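Local coordinates for CurM Sulfotransferase (Moorea producta, PDB 4GBM), which probably transfers a sulfuryl group from the donor PAPS to an intermediate of the curacin biosynthetic pathway, leaving adenosine-3'-5'-diphosphate, which is bound here, at residues Asn114-Ile117 and Gln118-Tyr121; Gln195-Ala198 and Lys199-Asn203; Gln210-Pro213 and Glu214-His217. The protein carries 2 engineered substitutions. All coordinates share one frame; numbering follows the deposited sequence. Where two conformers were deposited one is given.

Interaction 1 (Asn114-Ile117 and Gln118-Tyr121); sequences NLSI and QQVY
Leu115 lies across the chain of Gln119 at about a right angle, its CD2 3.8 Å from Gln119 OE1, while its CB meets Val120 CG2. It follows directly on Asn114, whose positive phi makes it the C-prime residue of the Schellman motif that ends helix 100-113. Ser116 then opens helix 117-128 as its N-cap. Its OG accepts from Gln119 N at 3.0 Å (158° at the hydrogen), and Ser116 N donates to Gln119 OE1 at 2.9 Å (161°), in the carbonyl plane and on a lone pair of the amide oxygen. These two reciprocal bonds define a capping box, with glutamine as its fourth residue. With chi1 at 72°, between the backbone N and the carbonyl carbon, OG is held where Gln119 N can donate to it. Ser116 O also takes the N-H of Val120. Ile117, on the buried side, accepts from Tyr121 N at 2.9 Å through its O and lays CG2 3.7 Å from Tyr121 CD1. Past that methyl, the phenol of Tyr121 runs on to Asp135, to which its OH is hydrogen-bonded, and Met72 of helix 72-78 packs on both Ile117 and Val120.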
loop_
_atom_site.group_PDB
_atom_site.type_symbol
_atom_site.label_atom_id
_atom_site.label_comp_id
_atom_site.label_asym_id
_atom_site.label_seq_id
_atom_site.Cartn_x
_atom_site.Cartn_y
_atom_site.Cartn_z
ATOM N N ASN A 114 15.249 -11.638 18.292
ATOM C CA ASN A 114 15.017 -12.172 16.954
ATOM C C ASN A 114 13.660 -12.857 16.805
ATOM O O ASN A 114 13.567 -14.006 16.374
ATOM C CB ASN A 114 16.163 -13.072 16.479
ATOM C CG ASN A 114 16.178 -13.236 14.969
ATOM O OD1 ASN A 114 15.583 -12.437 14.245
ATOM N ND2 ASN A 114 16.862 -14.265 14.487
ATOM N N LEU A 115 12.609 -12.135 17.168
ATOM C CA LEU A 115 11.255 -12.638 16.999
ATOM C C LEU A 115 10.973 -12.893 15.528
ATOM O O LEU A 115 11.528 -12.225 14.654
ATOM C CB LEU A 115 10.236 -11.639 17.553
ATOM C CG LEU A 115 10.199 -11.385 19.065
ATOM C CD1 LEU A 115 8.910 -10.636 19.378
ATOM C CD2 LEU A 115 10.301 -12.663 19.898
ATOM N N SER A 116 10.115 -13.868 15.248
ATOM C CA SER A 116 9.643 -14.045 13.880
ATOM C C SER A 116 8.725 -12.890 13.495
ATOM O O SER A 116 8.131 -12.237 14.357
ATOM C CB SER A 116 8.897 -15.366 13.727
ATOM O OG SER A 116 7.635 -15.315 14.365
ATOM N N ILE A 117 8.597 -12.653 12.195
ATOM C CA ILE A 117 7.686 -11.616 11.712
ATOM C C ILE A 117 6.239 -11.939 12.117
ATOM O O ILE A 117 5.468 -11.043 12.472
ATOM C CB ILE A 117 7.862 -11.354 10.189
ATOM C CG1 ILE A 117 8.731 -10.111 9.959
ATOM C CG2 ILE A 117 6.532 -11.083 9.508
ATOM C CD1 ILE A 117 10.094 -10.160 10.596
ATOM N N GLN A 118 5.884 -13.224 12.115
ATOM C CA GLN A 118 4.554 -13.616 12.569
ATOM C C GLN A 118 4.315 -13.228 14.035
ATOM O O GLN A 118 3.234 -12.756 14.378
ATOM C CB GLN A 118 4.321 -15.108 12.365
ATOM C CG GLN A 118 2.867 -15.494 12.495
ATOM C CD GLN A 118 2.645 -16.974 12.330
ATOM O OE1 GLN A 118 3.375 -17.791 12.894
ATOM N NE2 GLN A 118 1.622 -17.334 11.568
ATOM N N GLN A 119 5.324 -13.416 14.888
ATOM C CA GLN A 119 5.206 -12.999 16.293
ATOM C C GLN A 119 4.997 -11.496 16.429
ATOM O O GLN A 119 4.235 -11.048 17.287
ATOM C CB GLN A 119 6.427 -13.431 17.103
ATOM C CG GLN A 119 6.430 -14.899 17.472
ATOM C CD GLN A 119 7.741 -15.313 18.107
ATOM O OE1 GLN A 119 8.804 -15.172 17.510
ATOM N NE2 GLN A 119 7.670 -15.815 19.336
ATOM N N VAL A 120 5.665 -10.714 15.581
ATOM C CA VAL A 120 5.526 -9.260 15.647
ATOM C C VAL A 120 4.133 -8.841 15.179
ATOM O O VAL A 120 3.488 -7.999 15.807
ATOM C CB VAL A 120 6.655 -8.535 14.873
ATOM C CG1 VAL A 120 6.427 -7.025 14.846
ATOM C CG2 VAL A 120 7.989 -8.849 15.527
ATOM N N TYR A 121 3.657 -9.450 14.097
ATOM C CA TYR A 121 2.282 -9.217 13.668
ATOM C C TYR A 121 1.281 -9.566 14.780
ATOM O O TYR A 121 0.316 -8.832 14.993
ATOM C CB TYR A 121 1.959 -10.012 12.412
ATOM C CG TYR A 121 2.206 -9.328 11.081
ATOM C CD1 TYR A 121 3.058 -9.909 10.146
ATOM C CD2 TYR A 121 1.538 -8.141 10.724
ATOM C CE1 TYR A 121 3.271 -9.327 8.907
ATOM C CE2 TYR A 121 1.745 -7.552 9.470
ATOM C CZ TYR A 121 2.606 -8.158 8.570
ATOM O OH TYR A 121 2.828 -7.606 7.323
#

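Interaction 2 (Gln195-Ala198 and Lys199-Asn203); sequences QVWA and KSNQN
Asn201 places its amide nitrogen over the indole of Trp197, one turn earlier in helix 189-208, and this i to i+4 pairing is repeated along the whole segment by the backbone bonds of an alpha-helix. ND2 stands 3.1 Å above the ring plane, offset toward the rim, with ring and amide planes 53° apart. Its bond goes to the backbone: ND2 donates to Trp197 O at 2.9 Å, with that oxygen 20° out of the Asn201 amide plane. That carbonyl also accepts from Asn201 N at 3.1 Å, and the two donors arrive from opposite faces of the carbonyl plane. The remaining polar atoms of the pair are satisfied by other parts of the fold. Asn201 OD1 is bonded to Tyr161 OH on strand 158-163, and Trp197 NE1 donates to Arg164 O; although NE1 and ND2 are 3.2 Å apart, both are donors and do not bond to each other.

Val196 O is doubly used in the same fashion. Ser200 N reaches it at 3.0 Å and Ser200 OG at 2.7 Å, again from opposite faces. In the conformer given, OG lies anti to the carbonyl carbon of Ser200 (chi1 -61°), which brings the hydroxyl back along the helix to donate to Val196 O. Gln195 O and Ala198 O take the N-H groups of Lys199 and Gln202. Along another flank, the chain of Lys199 in the conformer given is extended until it bends at chi4, and NZ donates to Asn203 OD1 at 3.1 Å, in the amide carbonyl plane and on a lone pair.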
loop_
_atom_site.group_PDB
_atom_site.type_symbol
_atom_site.label_atom_id
_atom_site.label_comp_id
_atom_site.label_asym_id
_atom_site.label_seq_id
_atom_site.Cartn_x
_atom_site.Cartn_y
_atom_site.Cartn_z
ATOM N N GLN A 195 7.053 -1.676 -17.062
ATOM C CA GLN A 195 7.293 -3.026 -16.549
ATOM C C GLN A 195 6.854 -3.141 -15.086
ATOM O O GLN A 195 6.294 -4.162 -14.685
ATOM C CB GLN A 195 8.763 -3.415 -16.717
ATOM C CG GLN A 195 9.116 -4.794 -16.180
ATOM C CD GLN A 195 10.564 -5.162 -16.434
ATOM O OE1 GLN A 195 10.973 -5.377 -17.578
ATOM N NE2 GLN A 195 11.349 -5.246 -15.366
ATOM N N VAL A 196 7.094 -2.101 -14.287
ATOM C CA VAL A 196 6.655 -2.119 -12.888
ATOM C C VAL A 196 5.123 -2.205 -12.795
ATOM O O VAL A 196 4.586 -3.027 -12.048
ATOM C CB VAL A 196 7.210 -0.914 -12.087
ATOM C CG1 VAL A 196 6.555 -0.831 -10.723
ATOM C CG2 VAL A 196 8.715 -1.049 -11.926
ATOM N N TRP A 197 4.424 -1.397 -13.589
ATOM C CA TRP A 197 2.961 -1.436 -13.606
ATOM C C TRP A 197 2.446 -2.792 -14.101
ATOM O O TRP A 197 1.542 -3.375 -13.500
ATOM C CB TRP A 197 2.395 -0.292 -14.460
ATOM C CG TRP A 197 0.891 -0.224 -14.429
ATOM C CD1 TRP A 197 0.122 0.470 -13.533
ATOM C CD2 TRP A 197 -0.026 -0.875 -15.325
ATOM N NE1 TRP A 197 -1.212 0.288 -13.812
ATOM C CE2 TRP A 197 -1.332 -0.533 -14.906
ATOM C CE3 TRP A 197 0.131 -1.714 -16.441
ATOM C CZ2 TRP A 197 -2.478 -1.000 -15.561
ATOM C CZ3 TRP A 197 -1.005 -2.178 -17.093
ATOM C CH2 TRP A 197 -2.295 -1.817 -16.651
ATOM N N ALA A 198 3.042 -3.299 -15.183
ATOM C CA ALA A 198 2.605 -4.561 -15.789
ATOM C C ALA A 198 2.863 -5.755 -14.872
ATOM O O ALA A 198 1.968 -6.585 -14.670
ATOM C CB ALA A 198 3.288 -4.770 -17.147
ATOM N N LYS A 199 4.072 -5.829 -14.310
ATOM C CA LYS A 199 4.443 -6.954 -13.445
ATOM C C LYS A 199 3.638 -6.960 -12.146
ATOM O O LYS A 199 3.132 -8.015 -11.735
ATOM C CB LYS A 199 5.953 -6.967 -13.163
ATOM C CG LYS A 199 6.395 -8.030 -12.168
ATOM C CD LYS A 199 7.904 -8.211 -12.149
ATOM C CE LYS A 199 8.351 -9.029 -10.940
ATOM N NZ LYS A 199 7.642 -10.342 -10.787
ATOM N N SER A 200 3.512 -5.797 -11.506
ATOM C CA SER A 200 2.746 -5.676 -10.265
ATOM C C SER A 200 1.309 -6.124 -10.485
ATOM O O SER A 200 0.773 -6.929 -9.728
ATOM C CB SER A 200 2.767 -4.236 -9.750
ATOM O OG SER A 200 4.087 -3.818 -9.462
ATOM N N ASN A 201 0.690 -5.599 -11.540
ATOM C CA ASN A 201 -0.698 -5.944 -11.816
ATOM C C ASN A 201 -0.887 -7.393 -12.216
ATOM O O ASN A 201 -1.801 -8.048 -11.726
ATOM C CB ASN A 201 -1.322 -4.969 -12.806
ATOM C CG ASN A 201 -1.719 -3.685 -12.139
ATOM O OD1 ASN A 201 -2.649 -3.669 -11.329
ATOM N ND2 ASN A 201 -0.998 -2.602 -12.434
ATOM N N GLN A 202 -0.011 -7.911 -13.077
ATOM C CA GLN A 202 -0.103 -9.324 -13.433
ATOM C C GLN A 202 0.088 -10.231 -12.209
ATOM O O GLN A 202 -0.634 -11.224 -12.052
ATOM C CB GLN A 202 0.877 -9.701 -14.549
ATOM C CG GLN A 202 0.556 -11.072 -15.167
ATOM C CD GLN A 202 -0.839 -11.117 -15.761
ATOM O OE1 GLN A 202 -1.161 -10.350 -16.672
ATOM N NE2 GLN A 202 -1.677 -12.009 -15.247
ATOM N N ASN A 203 1.038 -9.884 -11.341
ATOM C CA ASN A 203 1.271 -10.664 -10.121
ATOM C C ASN A 203 0.030 -10.669 -9.220
ATOM O O ASN A 203 -0.343 -11.708 -8.680
ATOM C CB ASN A 203 2.479 -10.144 -9.332
ATOM C CG ASN A 203 3.823 -10.465 -9.994
ATOM O OD1 ASN A 203 4.849 -9.867 -9.633
ATOM N ND2 ASN A 203 3.830 -11.386 -10.948
#

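Interaction 3 (Gln210-Pro213 and Glu214-His217); sequences QLEP and ERQH
Glu212 and Arg215 meet with their flat groups nearly perpendicular, carboxylate and guanidinium planes standing 80° apart. The arginine comes side-on: NE and NH1 both donate to the single oxygen Glu212 OE1, each at 3.2 Å, forming a salt bridge. That oxygen lies at the guanidinium edge, only 7° from its plane. Relative to the carboxylate the two approaches differ, since NH1 arrives on the syn side, close to the carboxylate plane, whereas NE comes from above it. The bend of the arginine at chi3 (-66°) turns its edge toward the acid, and Leu211 crosses it obliquely, CD2 lying 3.6 Å from Arg215 NH1.

The backbone here makes a type I beta-turn, Glu212 to Arg215, on the way from helix 189-208 into strand 216-220, an outermost strand of the parallel sheet. The bond closing the turn runs from Arg215 N to Glu212 O at 3.0 Å, and a weak one links Gln216 N to Pro213 O. Arg215 also ties this turn to the fold, through a salt bridge of NH1 with Glu151 and a hydrogen bond of NH2 to Ser157 O. Replacing it by a methionine would probably leave the carboxylates of Glu212 and Glu151 without their shared cationic mate and Ser157 O without this donor.

Gln216 extends its chain back to the turn, where NE2 donates to Leu208 O and makes a weak bond to Glu212 O at 3.3 Å. Glu214 lies alongside the Pro213 ring, pointing the same way, with its OE2 3.5 Å from Pro213 CD.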
loop_
_atom_site.group_PDB
_atom_site.type_symbol
_atom_site.label_atom_id
_atom_site.label_comp_id
_atom_site.label_asym_id
_atom_site.label_seq_id
_atom_site.Cartn_x
_atom_site.Cartn_y
_atom_site.Cartn_z
ATOM N N GLN A 210 -6.555 -17.242 -7.498
ATOM C CA GLN A 210 -6.576 -18.462 -6.685
ATOM C C GLN A 210 -7.391 -18.330 -5.398
ATOM O O GLN A 210 -7.596 -19.320 -4.693
ATOM C CB GLN A 210 -5.147 -18.878 -6.315
ATOM C CG GLN A 210 -4.241 -19.165 -7.497
ATOM C CD GLN A 210 -3.059 -20.048 -7.127
ATOM O OE1 GLN A 210 -3.014 -20.638 -6.041
ATOM N NE2 GLN A 210 -2.106 -20.156 -8.039
ATOM N N LEU A 211 -7.835 -17.117 -5.079
ATOM C CA LEU A 211 -8.541 -16.880 -3.813
ATOM C C LEU A 211 -10.042 -16.726 -4.010
ATOM O O LEU A 211 -10.502 -16.379 -5.101
ATOM C CB LEU A 211 -7.977 -15.647 -3.088
ATOM C CG LEU A 211 -6.464 -15.645 -2.824
ATOM C CD1 LEU A 211 -6.074 -14.462 -1.953
ATOM C CD2 LEU A 211 -6.013 -16.935 -2.164
ATOM N N GLU A 212 -10.804 -16.972 -2.948
ATOM C CA GLU A 212 -12.253 -16.819 -3.008
ATOM C C GLU A 212 -12.625 -15.412 -3.476
ATOM O O GLU A 212 -12.050 -14.429 -2.997
ATOM C CB GLU A 212 -12.884 -17.074 -1.640
ATOM C CG GLU A 212 -12.783 -18.509 -1.146
ATOM C CD GLU A 212 -11.550 -18.782 -0.286
ATOM O OE1 GLU A 212 -10.505 -18.104 -0.446
ATOM O OE2 GLU A 212 -11.629 -19.703 0.553
ATOM N N PRO A 213 -13.584 -15.303 -4.419
ATOM C CA PRO A 213 -14.065 -13.977 -4.818
ATOM C C PRO A 213 -14.521 -13.159 -3.610
ATOM O O PRO A 213 -14.425 -11.922 -3.608
ATOM C CB PRO A 213 -15.259 -14.297 -5.722
ATOM C CG PRO A 213 -14.912 -15.613 -6.322
ATOM C CD PRO A 213 -14.144 -16.373 -5.273
ATOM N N GLU A 214 -14.984 -13.858 -2.580
ATOM C CA GLU A 214 -15.526 -13.220 -1.390
ATOM C C GLU A 214 -14.462 -12.545 -0.511
ATOM O O GLU A 214 -14.798 -11.770 0.387
ATOM C CB GLU A 214 -16.354 -14.234 -0.586
ATOM C CG GLU A 214 -17.619 -14.752 -1.307
ATOM C CD GLU A 214 -17.358 -15.830 -2.370
ATOM O OE1 GLU A 214 -18.307 -16.149 -3.118
ATOM O OE2 GLU A 214 -16.230 -16.365 -2.462
ATOM N N ARG A 215 -13.185 -12.815 -0.784
ATOM C CA ARG A 215 -12.081 -12.213 -0.013
ATOM C C ARG A 215 -11.313 -11.115 -0.758
ATOM O O ARG A 215 -10.246 -10.676 -0.310
ATOM C CB ARG A 215 -11.115 -13.300 0.477
ATOM C CG ARG A 215 -11.726 -14.183 1.558
ATOM C CD ARG A 215 -10.651 -14.864 2.402
ATOM N NE ARG A 215 -9.849 -15.840 1.662
ATOM C CZ ARG A 215 -8.517 -15.873 1.616
ATOM N NH1 ARG A 215 -7.909 -16.829 0.922
ATOM N NH2 ARG A 215 -7.778 -14.971 2.254
ATOM N N GLN A 216 -11.859 -10.673 -1.886
ATOM C CA GLN A 216 -11.197 -9.662 -2.708
ATOM C C GLN A 216 -12.166 -8.618 -3.235
ATOM O O GLN A 216 -13.343 -8.903 -3.489
ATOM C CB GLN A 216 -10.438 -10.313 -3.865
ATOM C CG GLN A 216 -11.296 -11.238 -4.720
ATOM C CD GLN A 216 -10.474 -11.986 -5.730
ATOM O OE1 GLN A 216 -10.013 -11.417 -6.722
ATOM N NE2 GLN A 216 -10.276 -13.272 -5.483
ATOM N N HIS A 217 -11.655 -7.398 -3.391
ATOM C CA HIS A 217 -12.474 -6.271 -3.810
ATOM C C HIS A 217 -11.607 -5.301 -4.589
ATOM O O HIS A 217 -10.571 -4.869 -4.092
ATOM C CB HIS A 217 -13.017 -5.579 -2.554
ATOM C CG HIS A 217 -13.968 -4.458 -2.824
ATOM N ND1 HIS A 217 -15.304 -4.662 -3.097
ATOM C CD2 HIS A 217 -13.783 -3.116 -2.821
ATOM C CE1 HIS A 217 -15.897 -3.493 -3.268
ATOM N NE2 HIS A 217 -14.996 -2.540 -3.111
#

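From the N terminus, interaction 1 comes first, at the short joint between helices 100-113 and 117-128, the second of which leads to strand 132-136 of the five-stranded parallel sheet. Interaction 2 lies wholly within helix 189-208 and reaches that sheet through Tyr161 on strand 158-163. Interaction 3 then closes the turn that carries the chain from the end of this helix into strand 216-220, the neighbour of strand 158-163. The three are in series, neither nested nor crossed, and none touches another: nearest atoms of interactions 2 and 3 are about 8 Å apart, while interaction 1 stays about 17 Å and 13 Å from interactions 2 and 3.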